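Local coordinates for lectin 2 (Agrocybe aegerita, PDB 4TQJ), which recognises N-acetylglucosamine at the non-reducing ends of glycans, as a sugar-binding lectin built on a beta-propeller, at residues R61-T66 against G72-F77; A121-T126 against D130-G135. The protein carries 1 engineered substitution. All coordinates share one frame; numbering follows the deposited sequence.

Interaction 1 (R61-T66 against G72-F77); sequences RLIADT and GDIVGF
The carboxylate of Asp73 meets Thr66 through OD2 alone, which takes two bonds from that one residue. The backbone N of Thr66 comes nearly along the C-O axis to Asp73 OD2, at 2.9 Å, whereas the hydroxyl OG1 reaches the same oxygen from above the carboxylate plane, 46° out of it. Thr66 OG1 can do this because chi1 of 68° sets it between the backbone N and the carbonyl carbon. The other oxygen, Asp73 OD1, accepts from Asn87 N, so bonds at both oxygens fix the group's rotation. Asp65 holds its carboxylate strongly turned from that of Asp73 and uses it for backbone N-H groups of its own loop, among them those of Gly68 and Gly70. The Phe77 ring is approached obliquely by Leu62, whose CD1 lies 4.1 Å from Phe77 CE2. Thr66 CG2 and Val75 CG2 meet tip to tip at 3.7 Å.

The backbones of these residues form an antiparallel hairpin: Leu62 pairs with Val75 and Ala64 with Asp73, each through two backbone hydrogen bonds, the straightest being Leu62 N to Val75 O (2.8 Å, 174°). Strands 60-64 and 73-77 are the first two of a four-stranded propeller blade. Strand 117-121 packs on the Leu62, Ala64 and Val75 face through Leu120, while strand 20-25 covers Ile63 and Ile74 with Val22 and Phe24.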
ATOM      1  N   ARG A  61      -7.584   2.208  21.902  1.00 11.90           N
ATOM      2  CA  ARG A  61      -6.862   1.407  20.911  1.00 15.85           C
ATOM      3  C   ARG A  61      -6.927   2.011  19.504  1.00 16.56           C
ATOM      4  O   ARG A  61      -8.016   2.197  18.948  1.00 11.65           O
ATOM      5  CB  ARG A  61      -7.394  -0.030  20.921  1.00 17.09           C
ATOM      6  CG  ARG A  61      -6.916  -0.837  22.131  1.00 16.64           C
ATOM      7  CD  ARG A  61      -7.728  -2.109  22.324  1.00 14.27           C
ATOM      8  NE  ARG A  61      -9.052  -1.836  22.891  1.00 15.81           N
ATOM      9  CZ  ARG A  61      -9.972  -2.765  23.117  1.00 18.30           C
ATOM     10  NH1 ARG A  61      -9.708  -4.035  22.828  1.00 17.80           N
ATOM     11  NH2 ARG A  61     -11.152  -2.427  23.627  1.00 18.13           N
ATOM     12  N   LEU A  62      -5.754   2.309  18.936  1.00 14.33           N
ATOM     13  CA  LEU A  62      -5.662   3.074  17.699  1.00 12.44           C
ATOM     14  C   LEU A  62      -4.623   2.503  16.732  1.00 16.77           C
ATOM     15  O   LEU A  62      -3.982   1.501  17.032  1.00 13.88           O
ATOM     16  CB  LEU A  62      -5.325   4.538  18.014  1.00 13.42           C
ATOM     17  CG  LEU A  62      -6.294   5.309  18.936  1.00 17.32           C
ATOM     18  CD1 LEU A  62      -5.675   6.616  19.397  1.00 12.67           C
ATOM     19  CD2 LEU A  62      -7.648   5.545  18.274  1.00 13.23           C
ATOM     20  N   ILE A  63      -4.487   3.143  15.570  1.00 12.70           N
ATOM     21  CA  ILE A  63      -3.447   2.830  14.594  1.00 15.12           C
ATOM     22  C   ILE A  63      -2.743   4.122  14.225  1.00 15.96           C
ATOM     23  O   ILE A  63      -3.399   5.118  13.911  1.00 19.76           O
ATOM     24  CB  ILE A  63      -4.024   2.260  13.289  1.00 18.61           C
ATOM     25  CG1 ILE A  63      -4.772   0.961  13.547  1.00 19.19           C
ATOM     26  CG2 ILE A  63      -2.907   2.018  12.274  1.00 18.19           C
ATOM     27  CD1 ILE A  63      -3.882  -0.254  13.411  1.00 27.64           C
ATOM     28  N   ALA A  64      -1.417   4.130  14.289  1.00 15.88           N
ATOM     29  CA  ALA A  64      -0.659   5.281  13.808  1.00 18.10           C
ATOM     30  C   ALA A  64       0.766   4.893  13.455  1.00 19.83           C
ATOM     31  O   ALA A  64       1.268   3.860  13.903  1.00 20.80           O
ATOM     32  CB  ALA A  64      -0.673   6.404  14.840  1.00 15.66           C
ATOM     33  N   ASP A  65       1.417   5.715  12.647  1.00 18.69           N
ATOM     34  CA  ASP A  65       2.803   5.460  12.299  1.00 21.21           C
ATOM     35  C   ASP A  65       3.685   6.038  13.397  1.00 20.60           C
ATOM     36  O   ASP A  65       3.937   7.244  13.436  1.00 21.10           O
ATOM     37  CB  ASP A  65       3.159   6.068  10.936  1.00 24.46           C
ATOM     38  CG  ASP A  65       4.594   5.746  10.513  1.00 23.52           C
ATOM     39  OD1 ASP A  65       5.258   4.995  11.243  1.00 21.69           O
ATOM     40  OD2 ASP A  65       5.049   6.229   9.457  1.00 26.77           O
ATOM     41  N   THR A  66       4.126   5.174  14.301  1.00 19.04           N
ATOM     42  CA  THR A  66       4.965   5.593  15.413  1.00 18.96           C
ATOM     43  C   THR A  66       6.459   5.479  15.125  1.00 21.70           C
ATOM     44  O   THR A  66       7.275   5.850  15.962  1.00 24.14           O
ATOM     45  CB  THR A  66       4.670   4.776  16.678  1.00 25.30           C
ATOM     46  OG1 THR A  66       5.093   3.424  16.474  1.00 24.30           O
ATOM     47  CG2 THR A  66       3.179   4.806  17.003  1.00 22.31           C
ATOM     48  N   GLY A  72       1.465   1.724   9.380  1.00 20.78           N
ATOM     49  CA  GLY A  72       0.707   1.908  10.601  1.00 17.63           C
ATOM     50  C   GLY A  72       0.894   0.822  11.641  1.00 19.65           C
ATOM     51  O   GLY A  72       0.786  -0.367  11.351  1.00 22.00           O
ATOM     52  N   ASP A  73       1.160   1.251  12.867  1.00 16.22           N
ATOM     53  CA  ASP A  73       1.410   0.365  13.982  1.00 19.00           C
ATOM     54  C   ASP A  73       0.200   0.344  14.885  1.00 19.80           C
ATOM     55  O   ASP A  73      -0.584   1.301  14.891  1.00 17.60           O
ATOM     56  CB  ASP A  73       2.599   0.884  14.781  1.00 18.34           C
ATOM     57  CG  ASP A  73       3.792   1.174  13.906  1.00 21.97           C
ATOM     58  OD1 ASP A  73       4.223   0.250  13.190  1.00 23.38           O
ATOM     59  OD2 ASP A  73       4.278   2.326  13.921  1.00 22.14           O
ATOM     60  N   ILE A  74       0.062  -0.735  15.650  1.00 20.92           N
ATOM     61  CA  ILE A  74      -0.995  -0.851  16.642  1.00 17.72           C
ATOM     62  C   ILE A  74      -0.572  -0.143  17.905  1.00 21.77           C
ATOM     63  O   ILE A  74       0.514  -0.392  18.424  1.00 20.00           O
ATOM     64  CB  ILE A  74      -1.258  -2.311  17.013  1.00 23.84           C
ATOM     65  CG1 ILE A  74      -1.462  -3.156  15.756  1.00 26.03           C
ATOM     66  CG2 ILE A  74      -2.452  -2.413  17.945  1.00 19.41           C
ATOM     67  CD1 ILE A  74      -2.638  -2.750  14.947  1.00 24.68           C
ATOM     68  N   VAL A  75      -1.430   0.742  18.408  1.00 16.54           N
ATOM     69  CA  VAL A  75      -1.128   1.469  19.627  1.00 17.57           C
ATOM     70  C   VAL A  75      -2.266   1.311  20.629  1.00 18.56           C
ATOM     71  O   VAL A  75      -3.433   1.536  20.298  1.00 15.76           O
ATOM     72  CB  VAL A  75      -0.911   2.964  19.356  1.00 17.95           C
ATOM     73  CG1 VAL A  75      -0.481   3.660  20.630  1.00 18.93           C
ATOM     74  CG2 VAL A  75       0.103   3.183  18.232  1.00 17.68           C
ATOM     75  N   GLY A  76      -1.922   0.905  21.847  1.00 15.30           N
ATOM     76  CA  GLY A  76      -2.898   0.725  22.897  1.00 17.33           C
ATOM     77  C   GLY A  76      -2.535   1.537  24.119  1.00 19.64           C
ATOM     78  O   GLY A  76      -1.388   1.500  24.576  1.00 23.51           O
ATOM     79  N   PHE A  77      -3.503   2.286  24.639  1.00 20.74           N
ATOM     80  CA  PHE A  77      -3.319   3.014  25.889  1.00 18.21           C
ATOM     81  C   PHE A  77      -3.873   2.128  26.991  1.00 21.89           C
ATOM     82  O   PHE A  77      -5.075   2.130  27.243  1.00 21.09           O
ATOM     83  CB  PHE A  77      -4.045   4.371  25.856  1.00 18.05           C
ATOM     84  CG  PHE A  77      -3.457   5.350  24.876  1.00 15.69           C
ATOM     85  CD1 PHE A  77      -2.624   6.375  25.312  1.00 18.34           C
ATOM     86  CD2 PHE A  77      -3.723   5.243  23.517  1.00 16.10           C
ATOM     87  CE1 PHE A  77      -2.077   7.281  24.415  1.00 14.11           C
ATOM     88  CE2 PHE A  77      -3.171   6.139  22.607  1.00 11.42           C
ATOM     89  CZ  PHE A  77      -2.341   7.159  23.063  1.00 13.82           C
TER

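Interaction 2 (A121-T126 against D130-G135). Engineered in segment 121-126: Thr126 (natural residue Ile).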
ATOM      1  N   ALA A 121      -0.785  11.871  16.725  1.00 17.07           N
ATOM      2  CA  ALA A 121      -0.709  12.832  15.628  1.00 21.37           C
ATOM      3  C   ALA A 121       0.705  13.380  15.432  1.00 19.28           C
ATOM      4  O   ALA A 121       1.428  13.622  16.392  1.00 18.63           O
ATOM      5  CB  ALA A 121      -1.689  13.983  15.876  1.00 14.52           C
ATOM      6  N   ASP A 122       1.074  13.585  14.174  1.00 22.39           N
ATOM      7  CA  ASP A 122       2.360  14.173  13.813  1.00 19.28           C
ATOM      8  C   ASP A 122       2.279  15.689  13.907  1.00 19.27           C
ATOM      9  O   ASP A 122       2.304  16.384  12.900  1.00 20.52           O
ATOM     10  CB  ASP A 122       2.730  13.751  12.394  1.00 22.27           C
ATOM     11  CG  ASP A 122       4.109  14.237  11.968  1.00 24.75           C
ATOM     12  OD1 ASP A 122       4.877  14.743  12.818  1.00 22.82           O
ATOM     13  OD2 ASP A 122       4.418  14.092  10.769  1.00 28.36           O
ATOM     14  N   ILE A 123       2.166  16.198  15.126  1.00 22.23           N
ATOM     15  CA  ILE A 123       1.961  17.628  15.334  1.00 21.17           C
ATOM     16  C   ILE A 123       3.200  18.460  15.013  1.00 22.46           C
ATOM     17  O   ILE A 123       3.110  19.681  14.879  1.00 24.50           O
ATOM     18  CB  ILE A 123       1.489  17.920  16.760  1.00 23.71           C
ATOM     19  CG1 ILE A 123       2.338  17.163  17.764  1.00 19.49           C
ATOM     20  CG2 ILE A 123       0.029  17.488  16.951  1.00 23.30           C
ATOM     21  CD1 ILE A 123       1.771  17.223  19.151  1.00 26.03           C
ATOM     22  N   ARG A 124       4.350  17.806  14.881  1.00 21.27           N
ATOM     23  CA  ARG A 124       5.595  18.513  14.555  1.00 22.17           C
ATOM     24  C   ARG A 124       6.021  18.325  13.101  1.00 26.18           C
ATOM     25  O   ARG A 124       7.064  18.827  12.679  1.00 25.10           O
ATOM     26  CB  ARG A 124       6.717  18.098  15.512  1.00 25.67           C
ATOM     27  CG  ARG A 124       6.522  18.611  16.944  1.00 28.14           C
ATOM     28  CD  ARG A 124       7.604  18.100  17.904  1.00 24.87           C
ATOM     29  NE  ARG A 124       7.568  16.647  18.023  1.00 25.77           N
ATOM     30  CZ  ARG A 124       8.609  15.848  17.804  1.00 30.29           C
ATOM     31  NH1 ARG A 124       9.794  16.359  17.468  1.00 26.94           N
ATOM     32  NH2 ARG A 124       8.466  14.535  17.925  1.00 20.78           N
ATOM     33  N   LYS A 125       5.191  17.615  12.338  1.00 26.36           N
ATOM     34  CA  LYS A 125       5.477  17.282  10.945  1.00 28.16           C
ATOM     35  C   LYS A 125       6.841  16.618  10.745  1.00 28.73           C
ATOM     36  O   LYS A 125       7.606  17.023   9.876  1.00 31.71           O
ATOM     37  CB  LYS A 125       5.342  18.513  10.038  1.00 27.87           C
ATOM     38  CG  LYS A 125       3.910  18.986   9.862  1.00 30.17           C
ATOM     39  CD  LYS A 125       3.461  18.904   8.406  1.00 38.50           C
ATOM     40  CE  LYS A 125       4.088  20.012   7.567  1.00 37.23           C
ATOM     41  NZ  LYS A 125       3.720  19.885   6.131  1.00 43.86           N
ATOM     42  N   THR A 126       7.133  15.587  11.534  1.00 29.11           N
ATOM     43  CA  THR A 126       8.391  14.854  11.372  1.00 31.61           C
ATOM     44  C   THR A 126       8.202  13.468  10.753  1.00 30.23           C
ATOM     45  O   THR A 126       9.172  12.740  10.546  1.00 35.37           O
ATOM     46  CB  THR A 126       9.190  14.749  12.694  1.00 29.61           C
ATOM     47  OG1 THR A 126       8.410  14.082  13.700  1.00 36.50           O
ATOM     48  CG2 THR A 126       9.567  16.131  13.187  1.00 32.19           C
ATOM     49  N   ASP A 130       3.347  11.887  17.457  1.00 17.54           N
ATOM     50  CA  ASP A 130       3.476  12.197  18.877  1.00 18.91           C
ATOM     51  C   ASP A 130       2.229  11.734  19.629  1.00 20.29           C
ATOM     52  O   ASP A 130       1.176  11.479  19.033  1.00 17.19           O
ATOM     53  CB  ASP A 130       3.654  13.708  19.094  1.00 20.55           C
ATOM     54  CG  ASP A 130       4.998  14.222  18.607  1.00 22.58           C
ATOM     55  OD1 ASP A 130       5.762  13.423  18.029  1.00 20.42           O
ATOM     56  OD2 ASP A 130       5.277  15.436  18.785  1.00 22.64           O
ATOM     57  N   ILE A 131       2.344  11.637  20.945  1.00 18.03           N
ATOM     58  CA  ILE A 131       1.197  11.346  21.773  1.00 16.85           C
ATOM     59  C   ILE A 131       0.659  12.668  22.281  1.00 22.74           C
ATOM     60  O   ILE A 131       1.398  13.477  22.857  1.00 16.61           O
ATOM     61  CB  ILE A 131       1.572  10.473  22.967  1.00 18.27           C
ATOM     62  CG1 ILE A 131       2.173   9.150  22.493  1.00 18.53           C
ATOM     63  CG2 ILE A 131       0.354  10.232  23.833  1.00 17.49           C
ATOM     64  CD1 ILE A 131       2.829   8.364  23.610  1.00 20.09           C
ATOM     65  N   ILE A 132      -0.620  12.911  22.029  1.00 17.07           N
ATOM     66  CA  ILE A 132      -1.249  14.120  22.531  1.00 18.16           C
ATOM     67  C   ILE A 132      -2.508  13.765  23.292  1.00 19.41           C
ATOM     68  O   ILE A 132      -3.408  13.111  22.770  1.00 19.20           O
ATOM     69  CB  ILE A 132      -1.507  15.157  21.398  1.00 17.80           C
ATOM     70  CG1 ILE A 132      -2.304  16.359  21.910  1.00 18.94           C
ATOM     71  CG2 ILE A 132      -2.195  14.531  20.213  1.00 20.92           C
ATOM     72  CD1 ILE A 132      -2.183  17.558  20.963  1.00 21.22           C
ATOM     73  N   GLY A 133      -2.562  14.178  24.550  1.00 17.89           N
ATOM     74  CA  GLY A 133      -3.700  13.843  25.381  1.00 19.00           C
ATOM     75  C   GLY A 133      -4.329  15.069  25.990  1.00 17.85           C
ATOM     76  O   GLY A 133      -3.637  15.957  26.472  1.00 19.20           O
ATOM     77  N   PHE A 134      -5.652  15.121  25.953  1.00 17.13           N
ATOM     78  CA  PHE A 134      -6.389  16.204  26.592  1.00 17.84           C
ATOM     79  C   PHE A 134      -6.736  15.733  27.993  1.00 17.07           C
ATOM     80  O   PHE A 134      -7.742  15.059  28.199  1.00 16.46           O
ATOM     81  CB  PHE A 134      -7.643  16.551  25.788  1.00 14.21           C
ATOM     82  CG  PHE A 134      -7.349  17.263  24.480  1.00 17.14           C
ATOM     83  CD1 PHE A 134      -7.323  18.652  24.421  1.00 18.70           C
ATOM     84  CD2 PHE A 134      -7.085  16.546  23.318  1.00 14.72           C
ATOM     85  CE1 PHE A 134      -7.040  19.319  23.221  1.00 14.38           C
ATOM     86  CE2 PHE A 134      -6.803  17.210  22.111  1.00 13.66           C
ATOM     87  CZ  PHE A 134      -6.784  18.587  22.064  1.00 13.11           C
ATOM     88  N   GLY A 135      -5.876  16.078  28.948  1.00 16.58           N
ATOM     89  CA  GLY A 135      -5.978  15.544  30.293  1.00 19.97           C
ATOM     90  C   GLY A 135      -6.605  16.478  31.313  1.00 21.46           C
ATOM     91  O   GLY A 135      -7.487  17.275  30.987  1.00 15.88           O
TER
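Arg124 grips Asp130 in a bidentate salt bridge across the turn between the first two strands of a beta-propeller blade. Asp122 to Lys125 form a type I beta turn, and Arg124 reaches out from it. Beyond CB, Arg124 CG and CD run past the carboxylate, CD lying 3.6 Å from Asp130 OD2. A bend at chi3 (-63°) then brings the guanidinium side-on to the acid, the two planes only 20° apart. Arg124 NE gives its hydrogen to the syn lone pair of Asp130 OD2, and at the tip Arg124 NH2 bonds Asp130 OD1 at 2.9 Å. NH2 also has a weak bond to Asn144 O, while OD1 accepts from Asn144 N, so the pair is tied to the loop after strand 139-142 as well.

Ile123 CG1 lies 3.6 Å from Asp130 OD2 and also touches Asp130 CB; Ile123 CD1 continues to Ile132 CD1. Ala121 and Asp130 form a hydrogen-bonded antiparallel pair that closes the strand end. Just past the turn, the backbone N of the engineered Thr126 bonds back to Asp122 OD1 at 2.7 Å. The straightest bond of the salt bridge is Arg124 NE to Asp130 OD2, 2.7 Å long with 177° at the hydrogen.

How the interactions relate
Interactions 1 and 2 hold equivalent places in two successive blades of the propeller: each joins the first strand or the loop after it to the second strand. Their centres lie 13 Å apart, and the blades touch directly where Phe77 CE1 packs 3.9 Å from Ile131 CG2. Both use an aspartate at the start of the second strand to hold the preceding turn, but its partner is an uncharged loop residue in interaction 1 and an arginine in interaction 2. Asn144, whose backbone already takes part in interaction 2, links the two sites through its side chain, ND2 bonding Thr66 O. A backbone bond between Asp65 and Ala129 is a further tie between the blades.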